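Local coordinates for protein HTH-type transcriptional regulator cbl (Escherichia coli K12, PDB 2FYI) that regulates transcription as a LysR-family DNA-binding protein, may be an accessory regulator of the cys regulon, and is represented here by its cofactor-binding domain, at residues A[79-83]-A[221-225]; A[52-56]-A[67-72]. One frame throughout, in Å; residues are numbered along the deposited sequence.

Interaction 1: residues A[79-83]-A[221-225]; sequences LVAFP and IKRQV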
loop_
_atom_site.group_PDB
_atom_site.type_symbol
_atom_site.label_atom_id
_atom_site.label_comp_id
_atom_site.label_asym_id
_atom_site.label_seq_id
_atom_site.Cartn_x
_atom_site.Cartn_y
_atom_site.Cartn_z
ATOM N N LEU A 79 -24.695 -4.722 -3.269
ATOM C CA LEU A 79 -23.906 -5.869 -2.879
ATOM C C LEU A 79 -24.561 -6.611 -1.733
ATOM O O LEU A 79 -25.517 -6.133 -1.138
ATOM C CB LEU A 79 -22.476 -5.455 -2.519
ATOM C CG LEU A 79 -21.738 -4.626 -3.567
ATOM C CD1 LEU A 79 -20.410 -4.249 -2.996
ATOM C CD2 LEU A 79 -21.583 -5.368 -4.899
ATOM N N VAL A 80 -24.038 -7.793 -1.448
ATOM C CA VAL A 80 -24.465 -8.603 -0.316
ATOM C C VAL A 80 -23.179 -9.019 0.404
ATOM O O VAL A 80 -22.277 -9.574 -0.238
ATOM C CB VAL A 80 -25.152 -9.888 -0.811
ATOM C CG1 VAL A 80 -25.532 -10.773 0.353
ATOM C CG2 VAL A 80 -26.367 -9.566 -1.658
ATOM N N ALA A 81 -23.080 -8.780 1.710
ATOM C CA ALA A 81 -21.825 -9.021 2.386
ATOM C C ALA A 81 -21.979 -9.963 3.558
ATOM O O ALA A 81 -22.967 -9.907 4.287
ATOM C CB ALA A 81 -21.228 -7.720 2.832
ATOM N N PHE A 82 -20.987 -10.830 3.740
ATOM C CA PHE A 82 -20.979 -11.750 4.867
ATOM C C PHE A 82 -19.747 -11.465 5.691
ATOM O O PHE A 82 -18.682 -11.150 5.142
ATOM C CB PHE A 82 -20.911 -13.183 4.377
ATOM C CG PHE A 82 -21.943 -13.529 3.355
ATOM C CD1 PHE A 82 -21.740 -13.244 2.014
ATOM C CD2 PHE A 82 -23.112 -14.185 3.715
ATOM C CE1 PHE A 82 -22.709 -13.596 1.038
ATOM C CE2 PHE A 82 -24.082 -14.535 2.745
ATOM C CZ PHE A 82 -23.873 -14.235 1.414
ATOM N N PRO A 83 -19.893 -11.583 7.015
ATOM C CA PRO A 83 -18.806 -11.376 7.986
ATOM C C PRO A 83 -17.765 -12.490 7.916
ATOM O O PRO A 83 -18.104 -13.665 7.968
ATOM C CB PRO A 83 -19.538 -11.355 9.334
ATOM C CG PRO A 83 -20.851 -12.001 9.087
ATOM C CD PRO A 83 -21.182 -11.930 7.638
ATOM N N ILE A 221 -25.470 -19.057 1.643
ATOM C CA ILE A 221 -24.868 -17.993 0.854
ATOM C C ILE A 221 -25.676 -17.761 -0.436
ATOM O O ILE A 221 -26.129 -16.645 -0.690
ATOM C CB ILE A 221 -23.374 -18.277 0.548
ATOM C CG1 ILE A 221 -22.547 -18.257 1.840
ATOM C CG2 ILE A 221 -22.818 -17.256 -0.441
ATOM C CD1 ILE A 221 -21.498 -19.360 1.916
ATOM N N LYS A 222 -25.877 -18.813 -1.226
ATOM C CA LYS A 222 -26.652 -18.713 -2.458
ATOM C C LYS A 222 -28.035 -18.139 -2.217
ATOM O O LYS A 222 -28.478 -17.241 -2.924
ATOM C CB LYS A 222 -26.814 -20.084 -3.095
ATOM C CG LYS A 222 -25.604 -20.602 -3.816
ATOM C CD LYS A 222 -25.883 -22.018 -4.298
ATOM C CE LYS A 222 -24.740 -22.550 -5.137
ATOM N NZ LYS A 222 -25.090 -23.858 -5.724
ATOM N N ARG A 223 -28.718 -18.672 -1.214
ATOM C CA ARG A 223 -30.102 -18.320 -0.936
ATOM C C ARG A 223 -30.242 -16.841 -0.710
ATOM O O ARG A 223 -31.194 -16.213 -1.139
ATOM C CB ARG A 223 -30.547 -19.042 0.317
ATOM C CG ARG A 223 -32.038 -19.236 0.451
ATOM C CD ARG A 223 -32.323 -20.038 1.739
ATOM N NE ARG A 223 -31.529 -21.276 1.802
ATOM C CZ ARG A 223 -31.917 -22.466 1.322
ATOM N NH1 ARG A 223 -33.109 -22.620 0.742
ATOM N NH2 ARG A 223 -31.107 -23.519 1.431
ATOM N N GLN A 224 -29.253 -16.296 -0.032
ATOM C CA GLN A 224 -29.278 -14.927 0.435
ATOM C C GLN A 224 -28.767 -13.916 -0.583
ATOM O O GLN A 224 -29.190 -12.773 -0.589
ATOM C CB GLN A 224 -28.455 -14.860 1.694
ATOM C CG GLN A 224 -28.863 -13.786 2.620
ATOM C CD GLN A 224 -27.766 -13.537 3.604
ATOM O OE1 GLN A 224 -27.506 -14.370 4.476
ATOM N NE2 GLN A 224 -27.069 -12.408 3.449
ATOM N N VAL A 225 -27.851 -14.344 -1.437
ATOM C CA VAL A 225 -27.448 -13.567 -2.600
ATOM C C VAL A 225 -28.586 -13.468 -3.611
ATOM O O VAL A 225 -28.668 -12.526 -4.390
ATOM C CB VAL A 225 -26.282 -14.250 -3.321
ATOM C CG1 VAL A 225 -25.978 -13.551 -4.620
ATOM C CG2 VAL A 225 -25.077 -14.295 -2.437
#
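Start with Phe-82, which carries the largest share of this contact. Its ring reaches from the strand to the helix: Phe-82 CZ lies 3.7 Å from Ile-221 CG2 and 4.0 Å from Val-225 CG2. Ile-221 covers one face of the ring, while the Val-225 methyl sits at its edge. Two residues back on the strand, and so on the same side of it, Val-80 places CG2 4.3 Å from CA of Val-225. Gln-224 lies against both strand residues, its NE2 3.7 Å from CE2 of Phe-82 and 3.8 Å from CG1 of Val-80, so the amide is in van der Waals contact with an otherwise apolar interface. Strand and helix segments run roughly antiparallel, at 146°, with axes 9.6 Å apart. The C-terminal helix 218-226 of this LysR-type cofactor-binding domain, a periplasmic-binding-protein-like fold, covers the sheet where strand 79-94 pairs with strand 189-196. Helix 203-212 completes the cluster: Leu-209 touches Phe-82, and Trp-206 touches both Ile-221 and Val-225.

Interaction 2: residues A[52-56]-A[67-72]; sequences PQEIA and GIASER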
loop_
_atom_site.group_PDB
_atom_site.type_symbol
_atom_site.label_atom_id
_atom_site.label_comp_id
_atom_site.label_asym_id
_atom_site.label_seq_id
_atom_site.Cartn_x
_atom_site.Cartn_y
_atom_site.Cartn_z
ATOM N N PRO A 52 -11.448 0.378 -0.699
ATOM C CA PRO A 52 -12.765 -0.252 -0.531
ATOM C C PRO A 52 -13.779 0.217 -1.575
ATOM O O PRO A 52 -14.587 -0.567 -2.043
ATOM C CB PRO A 52 -13.173 0.167 0.884
ATOM C CG PRO A 52 -11.873 0.475 1.562
ATOM C CD PRO A 52 -11.002 1.083 0.511
ATOM N N GLN A 53 -13.718 1.479 -1.957
ATOM C CA GLN A 53 -14.654 2.014 -2.930
ATOM C C GLN A 53 -14.429 1.455 -4.350
ATOM O O GLN A 53 -15.393 1.195 -5.087
ATOM C CB GLN A 53 -14.619 3.535 -2.884
ATOM C CG GLN A 53 -14.984 4.209 -4.192
ATOM C CD GLN A 53 -15.334 5.701 -4.009
ATOM O OE1 GLN A 53 -14.862 6.376 -3.048
ATOM N NE2 GLN A 53 -16.183 6.221 -4.923
ATOM N N GLU A 54 -13.162 1.262 -4.716
ATOM C CA GLU A 54 -12.807 0.545 -5.938
ATOM C C GLU A 54 -13.345 -0.869 -5.934
ATOM O O GLU A 54 -13.834 -1.377 -6.945
ATOM C CB GLU A 54 -11.302 0.418 -6.035
ATOM C CG GLU A 54 -10.669 1.353 -7.018
ATOM C CD GLU A 54 -9.298 1.832 -6.578
ATOM O OE1 GLU A 54 -8.575 1.130 -5.805
ATOM O OE2 GLU A 54 -8.963 2.944 -7.015
ATOM N N ILE A 55 -13.199 -1.513 -4.790
ATOM C CA ILE A 55 -13.599 -2.871 -4.639
ATOM C C ILE A 55 -15.084 -2.988 -4.877
ATOM O O ILE A 55 -15.543 -3.892 -5.586
ATOM C CB ILE A 55 -13.267 -3.363 -3.265
ATOM C CG1 ILE A 55 -11.794 -3.090 -2.970
ATOM C CG2 ILE A 55 -13.559 -4.843 -3.170
ATOM C CD1 ILE A 55 -11.259 -3.810 -1.749
ATOM N N ALA A 56 -15.847 -2.063 -4.312
ATOM C CA ALA A 56 -17.289 -2.065 -4.528
ATOM C C ALA A 56 -17.614 -1.868 -6.007
ATOM O O ALA A 56 -18.471 -2.543 -6.552
ATOM C CB ALA A 56 -17.960 -1.003 -3.684
ATOM N N GLY A 67 -15.352 -9.505 -3.288
ATOM C CA GLY A 67 -14.702 -8.326 -2.740
ATOM C C GLY A 67 -14.441 -8.550 -1.266
ATOM O O GLY A 67 -15.302 -9.081 -0.555
ATOM N N ILE A 68 -13.257 -8.161 -0.794
ATOM C CA ILE A 68 -12.929 -8.339 0.626
ATOM C C ILE A 68 -12.326 -7.084 1.216
ATOM O O ILE A 68 -11.243 -6.635 0.794
ATOM C CB ILE A 68 -11.945 -9.491 0.842
ATOM C CG1 ILE A 68 -12.578 -10.814 0.389
ATOM C CG2 ILE A 68 -11.538 -9.559 2.288
ATOM C CD1 ILE A 68 -11.586 -11.805 -0.222
ATOM N N ALA A 69 -13.033 -6.513 2.190
ATOM C CA ALA A 69 -12.603 -5.265 2.826
ATOM C C ALA A 69 -13.317 -5.077 4.153
ATOM O O ALA A 69 -14.276 -5.799 4.465
ATOM C CB ALA A 69 -12.872 -4.101 1.923
ATOM N N SER A 70 -12.847 -4.114 4.947
ATOM C CA SER A 70 -13.516 -3.812 6.228
ATOM C C SER A 70 -14.551 -2.707 6.086
ATOM O O SER A 70 -15.363 -2.523 6.960
ATOM C CB SER A 70 -12.509 -3.409 7.313
ATOM O OG SER A 70 -11.685 -4.478 7.740
ATOM N N GLU A 71 -14.513 -1.964 4.990
ATOM C CA GLU A 71 -15.379 -0.810 4.849
ATOM C C GLU A 71 -16.288 -0.937 3.633
ATOM O O GLU A 71 -16.004 -1.681 2.694
ATOM C CB GLU A 71 -14.544 0.469 4.747
ATOM C CG GLU A 71 -13.529 0.656 5.886
ATOM C CD GLU A 71 -14.185 1.064 7.238
ATOM O OE1 GLU A 71 -15.349 1.564 7.244
ATOM O OE2 GLU A 71 -13.518 0.898 8.297
ATOM N N ARG A 72 -17.411 -0.233 3.677
ATOM C CA ARG A 72 -18.248 -0.020 2.494
ATOM C C ARG A 72 -18.786 -1.224 1.755
ATOM O O ARG A 72 -19.039 -1.073 0.582
ATOM C CB ARG A 72 -17.461 0.744 1.403
ATOM C CG ARG A 72 -16.910 2.076 1.798
ATOM C CD ARG A 72 -17.367 3.095 0.801
ATOM N NE ARG A 72 -16.599 4.339 0.854
ATOM C CZ ARG A 72 -16.519 5.200 -0.169
ATOM N NH1 ARG A 72 -17.162 4.953 -1.319
ATOM N NH2 ARG A 72 -15.788 6.309 -0.054
#
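Apolar packing does most of the work where the first turn of helix 52-61 lies against strand 66-69 and the loop after it. Ile-55 fills the space over the strand, its CG2 3.7 Å from CA of Gly-67 and its CD1 4.0 Å from CB of Ala-69. The small residues matter: a CB on Gly-67 would come within 3.0 Å of Ile-55 CG2, a clash, so the close approach depends on the missing side chain. Pro-52 covers the end of the strand and the loop, with CB 4.4 Å from CB of Ala-69, 4.1 Å from CB of Glu-71 and 4.3 Å from CG of Arg-72.

The polar part lies at the solvent-exposed side, between Gln-53 and Arg-72. Arg-72 folds back along the helix until Gln-53 CB sits over one face of its guanidinium, and Arg-72 NH2 gives a weak hydrogen bond to Gln-53 OE1 at 3.1 Å. With its CG also against Pro-52, Arg-72 has more surface covered (82 Å²) than any other residue of the two segments.

Helix and strand segments run nearly antiparallel (161°, axes 8.5 Å apart), as expected for the return from helix to strand in a beta-alpha-beta crossover: strand 43-49, helix 52-61 and strand 66-69, whose strands both pair in parallel with strand 14-20. Ile-55 also packs on Ala-19 of that central strand, and strand 66-69 is flanked on its other edge by antiparallel strand 189-196. On the outer side of the helix, Glu-54 forms a salt bridge with Arg-119 of the second subunit.

Overall arrangement
From the N terminus, interaction 2 comes first: helix 52-61 turns back through a short connection, and strand 66-69 closes a local loop of ten intervening residues. The chain then leaves 67-72 and soon enters strand 79-94, where interaction 1 opens; that one closes 137 residues later, when helix 218-226 returns near the C terminus. The two are in series, neither nested nor crossed. Their centres are about 15 Å apart, both reach the same mixed sheet, and they meet directly, Leu-79 CD1 lying 4.1 Å from Ala-56 CA. Strand 189-196 pairs with both 66-69 and 79-94, so one sheet holds an early crossover helix and the late C-terminal helix together.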